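Local structure of putative Type I topoisomerase (Deinococcus radiodurans, 3M4A) at residues 126-136 against 181-192. The protein probably relaxes DNA as a type IB topoisomerase, breaking and rejoining one strand without ATP, and is seen here bound to DNA. Sequence-based numbering, arbitrary orientation. Where two conformers were deposited one is given.
Sequences LMTRLLHVARF and KATSDRTLAANM. With ACY (acetic acid), chain D; nucleotides of chain B.
R129 and D185 meet because each sends its CG away from the backbone N (chi1 -178° and 179°), and a bend at chi3 of R129 then turns the guanidinium to the carboxylate. The two planes stand 83° apart. R129 NH1 reaches D185 OD2 at 2.9 Å, within the guanidinium plane but above that of the carboxylate; L188 N comes to the same oxygen from the opposite face, so the N-cap of helix 186-196 is also the salt-bridge partner. Along the guanidinium edge, R129 NE donates to O of the bound acetic acid, probably from the crystallisation liquor, at 2.8 Å, while NH1 and NH2 grip OP2 and OP1 of DC10 of chain B. T187 OG1 donates to OP2 of DC10 of chain B at 3.0 Å, and N191 ND2 to OP1 of DG9 of chain B. Replacing R129 with a methionine would probably leave D185 without its charge partner and the phosphate of DC10 of chain B without its two-pronged grip.

Behind this polar edge, L188 is a knob among L126, R129, L130 and V133, its CD1 3.8 Å from L130 CD2. At the C-terminal end of helix 120-134, K181 lays CD over the F136 ring centre, a CH-pi contact, and NZ donates to A134 O. The chemistry implies that, within the type IB catalytic core, one arginine couples helix 120-134, the capped start of helix 186-196 and the DNA backbone.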
ATOM      1  N   LEU A 126      -6.973  -9.325   2.272  1.00  4.64           N
ATOM      2  CA  LEU A 126      -6.863  -9.608   0.832  1.00  4.65           C
ATOM      3  C   LEU A 126      -6.943  -8.296   0.030  1.00  4.85           C
ATOM      4  O   LEU A 126      -6.163  -8.049  -0.910  1.00  3.05           O
ATOM      5  CB  LEU A 126      -7.980 -10.561   0.390  1.00  5.03           C
ATOM      6  CG  LEU A 126      -7.898 -12.006   0.888  1.00  5.36           C
ATOM      7  CD1 LEU A 126      -9.227 -12.737   0.690  1.00  5.22           C
ATOM      8  CD2 LEU A 126      -6.779 -12.727   0.106  1.00  4.19           C
ATOM      9  N   MET A 127      -7.873  -7.435   0.421  1.00  4.41           N
ATOM     10  CA  MET A 127      -8.024  -6.134  -0.237  1.00  4.65           C
ATOM     11  C   MET A 127      -6.796  -5.250  -0.051  1.00  4.59           C
ATOM     12  O   MET A 127      -6.388  -4.572  -0.982  1.00  5.35           O
ATOM     13  CB  MET A 127      -9.292  -5.422   0.266  1.00  4.36           C
ATOM     14  CG  MET A 127     -10.572  -6.116  -0.156  1.00  2.23           C
ATOM     15  SD  MET A 127     -12.013  -5.512   0.753  1.00  6.88           S
ATOM     16  CE  MET A 127     -12.475  -4.148  -0.313  1.00  9.69           C
ATOM     17  N   THR A 128      -6.197  -5.298   1.142  1.00  3.91           N
ATOM     18  CA  THR A 128      -4.994  -4.532   1.458  1.00  3.77           C
ATOM     19  C   THR A 128      -3.828  -5.058   0.629  1.00  3.16           C
ATOM     20  O   THR A 128      -3.029  -4.282   0.112  1.00  3.12           O
ATOM     21  CB  THR A 128      -4.660  -4.569   2.947  1.00  4.14           C
ATOM     22  OG1 THR A 128      -5.755  -4.014   3.687  1.00  5.73           O
ATOM     23  CG2 THR A 128      -3.421  -3.723   3.235  1.00  5.22           C
ATOM     24  N   ARG A 129      -3.737  -6.373   0.481  1.00  2.70           N
ATOM     25  CA  ARG A 129      -2.706  -6.928  -0.410  1.00  2.75           C
ATOM     26  C   ARG A 129      -2.903  -6.419  -1.832  1.00  3.42           C
ATOM     27  O   ARG A 129      -1.946  -6.065  -2.505  1.00  2.35           O
ATOM     28  CB  ARG A 129      -2.657  -8.460  -0.369  1.00  2.91           C
ATOM     29  CG  ARG A 129      -1.551  -9.041  -1.248  1.00  2.39           C
ATOM     30  CD  ARG A 129      -1.362 -10.506  -0.981  1.00  2.99           C
ATOM     31  NE  ARG A 129      -0.759 -10.697   0.336  1.00  3.16           N
ATOM     32  CZ  ARG A 129      -0.494 -11.882   0.876  1.00  5.58           C
ATOM     33  NH1 ARG A 129      -0.701 -13.004   0.209  1.00  5.59           N
ATOM     34  NH2 ARG A 129       0.047 -11.927   2.078  1.00  5.58           N
ATOM     35  N   LEU A 130      -4.136  -6.378  -2.305  1.00  3.21           N
ATOM     36  CA  LEU A 130      -4.395  -5.839  -3.659  1.00  3.10           C
ATOM     37  C   LEU A 130      -4.008  -4.350  -3.822  1.00  3.37           C
ATOM     38  O   LEU A 130      -3.477  -3.967  -4.853  1.00  3.41           O
ATOM     39  CB  LEU A 130      -5.846  -6.065  -4.054  1.00  3.42           C
ATOM     40  CG  LEU A 130      -6.180  -7.536  -4.332  1.00  2.52           C
ATOM     41  CD1 LEU A 130      -7.687  -7.769  -4.359  1.00  4.03           C
ATOM     42  CD2 LEU A 130      -5.525  -7.954  -5.662  1.00  3.11           C
ATOM     43  N   LEU A 131      -4.261  -3.537  -2.799  1.00  3.92           N
ATOM     44  CA  LEU A 131      -3.799  -2.131  -2.801  1.00  4.01           C
ATOM     45  C   LEU A 131      -2.282  -2.061  -2.924  1.00  3.66           C
ATOM     46  O   LEU A 131      -1.738  -1.250  -3.675  1.00  4.94           O
ATOM     47  CB  LEU A 131      -4.225  -1.412  -1.525  1.00  4.25           C
ATOM     48  CG  LEU A 131      -5.694  -1.161  -1.232  1.00  4.94           C
ATOM     49  CD1 LEU A 131      -5.918  -0.624   0.196  1.00  6.37           C
ATOM     50  CD2 LEU A 131      -6.317  -0.239  -2.290  1.00  6.96           C
ATOM     51  N   HIS A 132      -1.599  -2.933  -2.178  1.00  3.71           N
ATOM     52  CA  HIS A 132      -0.160  -2.945  -2.126  1.00  3.67           C
ATOM     53  C   HIS A 132       0.457  -3.398  -3.447  1.00  3.17           C
ATOM     54  O   HIS A 132       1.327  -2.707  -3.988  1.00  5.28           O
ATOM     55  CB  HIS A 132       0.276  -3.862  -0.988  1.00  4.28           C
ATOM     56  CG  HIS A 132       1.765  -3.960  -0.797  1.00  3.48           C
ATOM     57  ND1 HIS A 132       2.337  -5.047  -0.176  1.00  6.03           N
ATOM     58  CD2 HIS A 132       2.783  -3.130  -1.123  1.00  5.98           C
ATOM     59  CE1 HIS A 132       3.646  -4.880  -0.119  1.00  6.58           C
ATOM     60  NE2 HIS A 132       3.947  -3.722  -0.688  1.00  6.34           N
ATOM     61  N   VAL A 133       0.043  -4.568  -3.941  1.00  3.30           N
ATOM     62  CA  VAL A 133       0.719  -5.183  -5.078  1.00  3.28           C
ATOM     63  C   VAL A 133       0.158  -4.739  -6.429  1.00  4.06           C
ATOM     64  O   VAL A 133       0.823  -4.927  -7.461  1.00  4.97           O
ATOM     65  CB  VAL A 133       0.753  -6.751  -4.982  1.00  3.26           C
ATOM     66  CG1 VAL A 133       1.268  -7.199  -3.598  1.00  4.54           C
ATOM     67  CG2 VAL A 133      -0.596  -7.366  -5.275  1.00  4.85           C
ATOM     68  N   ALA A 134      -1.057  -4.182  -6.446  1.00  4.15           N
ATOM     69  CA  ALA A 134      -1.687  -3.768  -7.702  1.00  4.07           C
ATOM     70  C   ALA A 134      -2.133  -2.305  -7.774  1.00  4.60           C
ATOM     71  O   ALA A 134      -2.628  -1.883  -8.814  1.00  5.27           O
ATOM     72  CB  ALA A 134      -2.854  -4.697  -8.027  1.00  4.32           C
ATOM     73  N   ARG A 135      -1.954  -1.554  -6.690  1.00  4.06           N
ATOM     74  CA  ARG A 135      -2.010  -0.078  -6.739  1.00  4.89           C
ATOM     75  C   ARG A 135      -3.420   0.418  -7.087  1.00  4.91           C
ATOM     76  O   ARG A 135      -3.606   1.460  -7.739  1.00  5.47           O
ATOM     77  CB  ARG A 135      -0.944   0.458  -7.689  1.00  5.26           C
ATOM     78  CG  ARG A 135       0.473   0.091  -7.262  1.00  5.65           C
ATOM     79  CD  ARG A 135       1.510   0.256  -8.371  1.00  7.24           C
ATOM     80  NE  ARG A 135       1.273  -0.617  -9.517  1.00  7.99           N
ATOM     81  CZ  ARG A 135       1.774  -1.841  -9.650  1.00 10.78           C
ATOM     82  NH1 ARG A 135       2.538  -2.371  -8.714  1.00 11.53           N
ATOM     83  NH2 ARG A 135       1.501  -2.544 -10.736  1.00 11.52           N
ATOM     84  N   PHE A 136      -4.419  -0.311  -6.597  1.00  5.19           N
ATOM     85  CA  PHE A 136      -5.811   0.133  -6.708  1.00  5.52           C
ATOM     86  C   PHE A 136      -6.087   1.401  -5.892  1.00  6.33           C
ATOM     87  O   PHE A 136      -5.448   1.650  -4.860  1.00  5.59           O
ATOM     88  CB  PHE A 136      -6.750  -0.918  -6.137  1.00  5.01           C
ATOM     89  CG  PHE A 136      -7.046  -2.102  -7.038  1.00  4.92           C
ATOM     90  CD1 PHE A 136      -8.160  -2.111  -7.882  1.00  5.41           C
ATOM     91  CD2 PHE A 136      -6.268  -3.250  -6.965  1.00  6.20           C
ATOM     92  CE1 PHE A 136      -8.453  -3.219  -8.649  1.00  5.78           C
ATOM     93  CE2 PHE A 136      -6.548  -4.363  -7.725  1.00  5.34           C
ATOM     94  CZ  PHE A 136      -7.633  -4.357  -8.581  1.00  4.71           C
ATOM     95  N   LYS A 181      -5.436  -4.672 -14.313  1.00  5.50           N
ATOM     96  CA  LYS A 181      -4.515  -4.997 -13.240  1.00  5.83           C
ATOM     97  C   LYS A 181      -4.414  -6.500 -13.154  1.00  4.88           C
ATOM     98  O   LYS A 181      -5.317  -7.188 -13.561  1.00  5.40           O
ATOM     99  CB  LYS A 181      -5.045  -4.444 -11.929  1.00  5.51           C
ATOM    100  CG  LYS A 181      -5.217  -2.932 -11.986  1.00  7.68           C
ATOM    101  CD  LYS A 181      -5.544  -2.343 -10.658  1.00  8.67           C
ATOM    102  CE  LYS A 181      -5.555  -0.829 -10.721  1.00  9.61           C
ATOM    103  NZ  LYS A 181      -4.197  -0.202 -10.851  1.00 11.31           N
ATOM    104  N   ALA A 182      -3.299  -6.991 -12.634  1.00  5.40           N
ATOM    105  CA  ALA A 182      -3.103  -8.442 -12.544  1.00  4.09           C
ATOM    106  C   ALA A 182      -2.191  -8.768 -11.390  1.00  4.08           C
ATOM    107  O   ALA A 182      -1.319  -7.985 -11.039  1.00  4.89           O
ATOM    108  CB  ALA A 182      -2.521  -8.995 -13.842  1.00  4.57           C
ATOM    109  N   THR A 183      -2.383  -9.958 -10.830  1.00  4.56           N
ATOM    110  CA  THR A 183      -1.565 -10.431  -9.695  1.00  4.51           C
ATOM    111  C   THR A 183      -1.149 -11.877  -9.946  1.00  4.83           C
ATOM    112  O   THR A 183      -1.791 -12.570 -10.720  1.00  5.07           O
ATOM    113  CB  THR A 183      -2.323 -10.348  -8.334  1.00  5.22           C
ATOM    114  OG1 THR A 183      -3.471 -11.196  -8.334  1.00  7.27           O
ATOM    115  CG2 THR A 183      -2.741  -8.888  -8.035  1.00  5.60           C
ATOM    116  N   SER A 184      -0.083 -12.303  -9.274  1.00  4.47           N
ATOM    117  CA  SER A 184       0.464 -13.650  -9.422  1.00  5.13           C
ATOM    118  C   SER A 184       0.504 -14.440  -8.117  1.00  6.21           C
ATOM    119  O   SER A 184       0.901 -15.622  -8.120  1.00  7.40           O
ATOM    120  CB  SER A 184       1.865 -13.582 -10.050  1.00  5.10           C
ATOM    121  OG  SER A 184       2.762 -12.778  -9.273  1.00  5.23           O
ATOM    122  N   ASP A 185       0.098 -13.812  -7.015  1.00  6.06           N
ATOM    123  CA  ASP A 185       0.168 -14.415  -5.683  1.00  6.91           C
ATOM    124  C   ASP A 185      -0.815 -15.582  -5.551  1.00  6.67           C
ATOM    125  O   ASP A 185      -1.990 -15.464  -5.906  1.00  7.13           O
ATOM    126  CB  ASP A 185      -0.160 -13.365  -4.624  1.00  7.06           C
ATOM    127  CG  ASP A 185      -0.127 -13.925  -3.213  1.00  8.85           C
ATOM    128  OD1 ASP A 185       0.956 -14.388  -2.784  1.00 15.47           O
ATOM    129  OD2 ASP A 185      -1.172 -13.904  -2.546  1.00  9.55           O
ATOM    130  N   ARG A 186      -0.316 -16.710  -5.042  1.00  7.13           N
ATOM    131  CA  ARG A 186      -1.114 -17.919  -4.858  1.00  8.03           C
ATOM    132  C   ARG A 186      -2.305 -17.694  -3.949  1.00  7.33           C
ATOM    133  O   ARG A 186      -3.411 -18.211  -4.214  1.00  7.63           O
ATOM    134  CB  ARG A 186      -0.247 -19.029  -4.227  1.00  8.96           C
ATOM    135  CG  ARG A 186       0.820 -19.598  -5.096  1.00 12.15           C
ATOM    136  CD  ARG A 186       1.627 -20.637  -4.289  1.00 11.44           C
ATOM    137  NE  ARG A 186       2.532 -20.056  -3.281  1.00 13.53           N
ATOM    138  CZ  ARG A 186       3.227 -20.765  -2.386  1.00 13.60           C
ATOM    139  NH1 ARG A 186       3.107 -22.078  -2.329  1.00 12.05           N
ATOM    140  NH2 ARG A 186       4.039 -20.166  -1.536  1.00 13.48           N
ATOM    141  N   THR A 187      -2.076 -16.964  -2.857  1.00  6.86           N
ATOM    142  CA  THR A 187      -3.098 -16.735  -1.833  1.00  6.15           C
ATOM    143  C   THR A 187      -4.229 -15.888  -2.400  1.00  5.59           C
ATOM    144  O   THR A 187      -5.401 -16.224  -2.230  1.00  5.41           O
ATOM    145  CB  THR A 187      -2.466 -16.156  -0.558  1.00  6.65           C
ATOM    146  OG1 THR A 187      -1.612 -17.168  -0.010  1.00  7.49           O
ATOM    147  CG2 THR A 187      -3.523 -15.763   0.472  1.00  6.87           C
ATOM    148  N   LEU A 188      -3.889 -14.839  -3.138  1.00  5.22           N
ATOM    149  CA  LEU A 188      -4.919 -14.043  -3.811  1.00  5.21           C
ATOM    150  C   LEU A 188      -5.726 -14.885  -4.760  1.00  5.33           C
ATOM    151  O   LEU A 188      -6.939 -14.791  -4.759  1.00  5.81           O
ATOM    152  CB  LEU A 188      -4.325 -12.854  -4.578  1.00  4.96           C
ATOM    153  CG  LEU A 188      -3.817 -11.678  -3.730  1.00  6.54           C
ATOM    154  CD1 LEU A 188      -3.082 -10.626  -4.558  1.00 10.58           C
ATOM    155  CD2 LEU A 188      -4.958 -11.020  -2.947  1.00  9.08           C
ATOM    156  N   ALA A 189      -5.062 -15.703  -5.584  1.00  4.74           N
ATOM    157  CA  ALA A 189      -5.801 -16.511  -6.560  1.00  5.35           C
ATOM    158  C   ALA A 189      -6.764 -17.498  -5.901  1.00  5.22           C
ATOM    159  O   ALA A 189      -7.928 -17.573  -6.281  1.00  5.39           O
ATOM    160  CB  ALA A 189      -4.843 -17.229  -7.520  1.00  4.50           C
ATOM    161  N   ALA A 190      -6.299 -18.199  -4.874  1.00  6.02           N
ATOM    162  CA  ALA A 190      -7.137 -19.192  -4.185  1.00  6.19           C
ATOM    163  C   ALA A 190      -8.367 -18.551  -3.516  1.00  6.60           C
ATOM    164  O   ALA A 190      -9.491 -19.068  -3.598  1.00  7.02           O
ATOM    165  CB  ALA A 190      -6.310 -19.923  -3.146  1.00  6.86           C
ATOM    166  N   ASN A 191      -8.145 -17.406  -2.877  1.00  5.79           N
ATOM    167  CA  ASN A 191      -9.219 -16.742  -2.160  1.00  6.44           C
ATOM    168  C   ASN A 191     -10.134 -15.956  -3.088  1.00  6.32           C
ATOM    169  O   ASN A 191     -11.316 -15.804  -2.790  1.00  6.83           O
ATOM    170  CB  ASN A 191      -8.678 -15.881  -1.050  1.00  7.20           C
ATOM    171  CG  ASN A 191      -8.264 -16.704   0.151  1.00  7.15           C
ATOM    172  OD1 ASN A 191      -9.115 -17.147   0.931  1.00  8.91           O
ATOM    173  ND2 ASN A 191      -6.964 -16.937   0.297  1.00  7.23           N
ATOM    174  N   MET A 192      -9.620 -15.486  -4.220  1.00  6.15           N
ATOM    175  CA  MET A 192     -10.486 -14.854  -5.214  0.50  6.25           C
ATOM    176  C   MET A 192     -11.499 -15.881  -5.737  1.00  6.37           C
ATOM    177  O   MET A 192     -12.676 -15.563  -5.957  1.00  7.24           O
ATOM    178  CB  MET A 192      -9.664 -14.262  -6.358  0.50  5.72           C
ATOM    179  CG  MET A 192     -10.448 -13.405  -7.317  0.50  5.22           C
ATOM    180  SD  MET A 192     -11.255 -12.025  -6.491  0.50  4.16           S
ATOM    181  CE  MET A 192      -9.867 -10.927  -6.226  0.50  6.97           C
TER
HETATM  182  C   ACY D 804       0.259  -7.374   1.613  1.00  8.62           C
HETATM  183  O   ACY D 804      -0.169  -8.492   1.988  1.00  7.88           O
HETATM  184  OXT ACY D 804       0.959  -7.232   0.587  1.00  7.46           O
HETATM  185  CH3 ACY D 804      -0.073  -6.168   2.436  1.00  8.72           C
ATOM    186  P    DC B  10       0.581 -15.483   3.055  1.00  5.88           P
ATOM    187  OP1  DC B  10       0.943 -14.232   3.712  1.00  5.52           O
ATOM    188  OP2  DC B  10       0.091 -15.411   1.658  1.00  4.77           O
ATOM    189  O5'  DC B  10       1.884 -16.396   3.038  1.00  5.68           O
ATOM    190  C5'  DC B  10       2.611 -16.596   4.262  1.00  6.55           C
ATOM    191  C4'  DC B  10       3.656 -17.666   4.060  1.00  7.53           C
ATOM    192  O4'  DC B  10       3.008 -18.957   3.841  1.00  6.40           O
ATOM    193  C3'  DC B  10       4.582 -17.454   2.860  1.00  7.99           C
ATOM    194  O3'  DC B  10       5.894 -17.858   3.179  1.00 12.32           O
ATOM    195  C2'  DC B  10       4.015 -18.382   1.808  1.00  7.42           C
ATOM    196  C1'  DC B  10       3.643 -19.546   2.707  1.00  6.17           C
ATOM    197  N1   DC B  10       2.718 -20.534   2.129  1.00  4.90           N
ATOM    198  C2   DC B  10       2.774 -21.841   2.630  1.00  3.47           C
ATOM    199  O2   DC B  10       3.592 -22.120   3.528  1.00  5.00           O
ATOM    200  N3   DC B  10       1.949 -22.770   2.110  1.00  4.03           N
ATOM    201  C4   DC B  10       1.095 -22.456   1.137  1.00  5.01           C
ATOM    202  N4   DC B  10       0.298 -23.417   0.677  1.00  6.12           N
ATOM    203  C5   DC B  10       1.016 -21.128   0.620  1.00  6.27           C
ATOM    204  C6   DC B  10       1.845 -20.214   1.135  1.00  5.79           C
ATOM    205  P    DG B   9      -5.046 -19.557   2.565  1.00  5.93           P
ATOM    206  OP1  DG B   9      -6.240 -18.661   2.566  1.00  6.83           O
ATOM    207  OP2  DG B   9      -4.722 -20.357   1.367  1.00  6.51           O
ATOM    208  O5'  DG B   9      -3.729 -18.736   2.941  1.00  6.23           O
ATOM    209  C5'  DG B   9      -3.699 -17.891   4.065  1.00  6.76           C
ATOM    210  C4'  DG B   9      -2.274 -17.677   4.548  1.00  6.43           C
ATOM    211  O4'  DG B   9      -1.658 -18.893   5.038  1.00  4.58           O
ATOM    212  C3'  DG B   9      -1.313 -17.228   3.453  1.00  3.91           C
ATOM    213  O3'  DG B   9      -0.443 -16.261   4.004  1.00  4.13           O
ATOM    214  C2'  DG B   9      -0.657 -18.526   2.954  1.00  4.40           C
ATOM    215  C1'  DG B   9      -0.528 -19.311   4.231  1.00  4.16           C
ATOM    216  N9   DG B   9      -0.700 -20.756   4.177  1.00  3.17           N
ATOM    217  C8   DG B   9      -1.649 -21.435   3.480  1.00  3.42           C
ATOM    218  N7   DG B   9      -1.654 -22.723   3.669  1.00  3.79           N
ATOM    219  C5   DG B   9      -0.628 -22.913   4.567  1.00  3.18           C
ATOM    220  C6   DG B   9      -0.148 -24.098   5.158  1.00  3.88           C
ATOM    221  O6   DG B   9      -0.541 -25.260   5.023  1.00  3.78           O
ATOM    222  N1   DG B   9       0.903 -23.831   6.006  1.00  3.22           N
ATOM    223  C2   DG B   9       1.434 -22.594   6.270  1.00  3.34           C
ATOM    224  N2   DG B   9       2.460 -22.514   7.129  1.00  3.02           N
ATOM    225  N3   DG B   9       0.972 -21.478   5.745  1.00  3.50           N
ATOM    226  C4   DG B   9      -0.026 -21.720   4.883  1.00  2.49           C
ATOM    227  P    DG B  11       7.107 -16.843   3.117  1.00 16.50           P
ATOM    228  OP1  DG B  11       6.861 -15.851   4.187  1.00 18.54           O
ATOM    229  OP2  DG B  11       7.344 -16.513   1.704  1.00 17.67           O
ATOM    230  O5'  DG B  11       8.290 -17.802   3.619  1.00 14.08           O
ATOM    231  C5'  DG B  11       8.301 -18.360   4.915  1.00 13.74           C
ATOM    232  C4'  DG B  11       8.933 -19.737   4.896  1.00 12.04           C
ATOM    233  O4'  DG B  11       8.015 -20.715   4.327  1.00 11.38           O
ATOM    234  C3'  DG B  11      10.205 -19.828   4.054  1.00 13.41           C
ATOM    235  O3'  DG B  11      11.140 -20.622   4.759  1.00 16.44           O
ATOM    236  C2'  DG B  11       9.727 -20.438   2.741  1.00 11.83           C
ATOM    237  C1'  DG B  11       8.618 -21.371   3.201  1.00  8.20           C
ATOM    238  N9   DG B  11       7.546 -21.656   2.241  1.00  6.63           N
ATOM    239  C8   DG B  11       6.940 -20.767   1.412  1.00  6.53           C
ATOM    240  N7   DG B  11       6.000 -21.284   0.689  1.00  7.04           N
ATOM    241  C5   DG B  11       5.969 -22.611   1.081  1.00  5.13           C
ATOM    242  C6   DG B  11       5.144 -23.660   0.637  1.00  5.20           C
ATOM    243  O6   DG B  11       4.259 -23.625  -0.230  1.00  6.51           O
ATOM    244  N1   DG B  11       5.422 -24.858   1.274  1.00  6.36           N
ATOM    245  C2   DG B  11       6.404 -25.006   2.236  1.00  5.47           C
ATOM    246  N2   DG B  11       6.522 -26.246   2.738  1.00  7.28           N
ATOM    247  N3   DG B  11       7.202 -24.029   2.667  1.00  6.57           N
ATOM    248  C4   DG B  11       6.915 -22.852   2.050  1.00  6.83           C
TER
HETATM  249  O   HOH W   1       0.501  -6.143  -9.984  1.00 24.78           O
HETATM  250  O   HOH W   2      -5.410   2.251 -10.623  1.00 12.85           O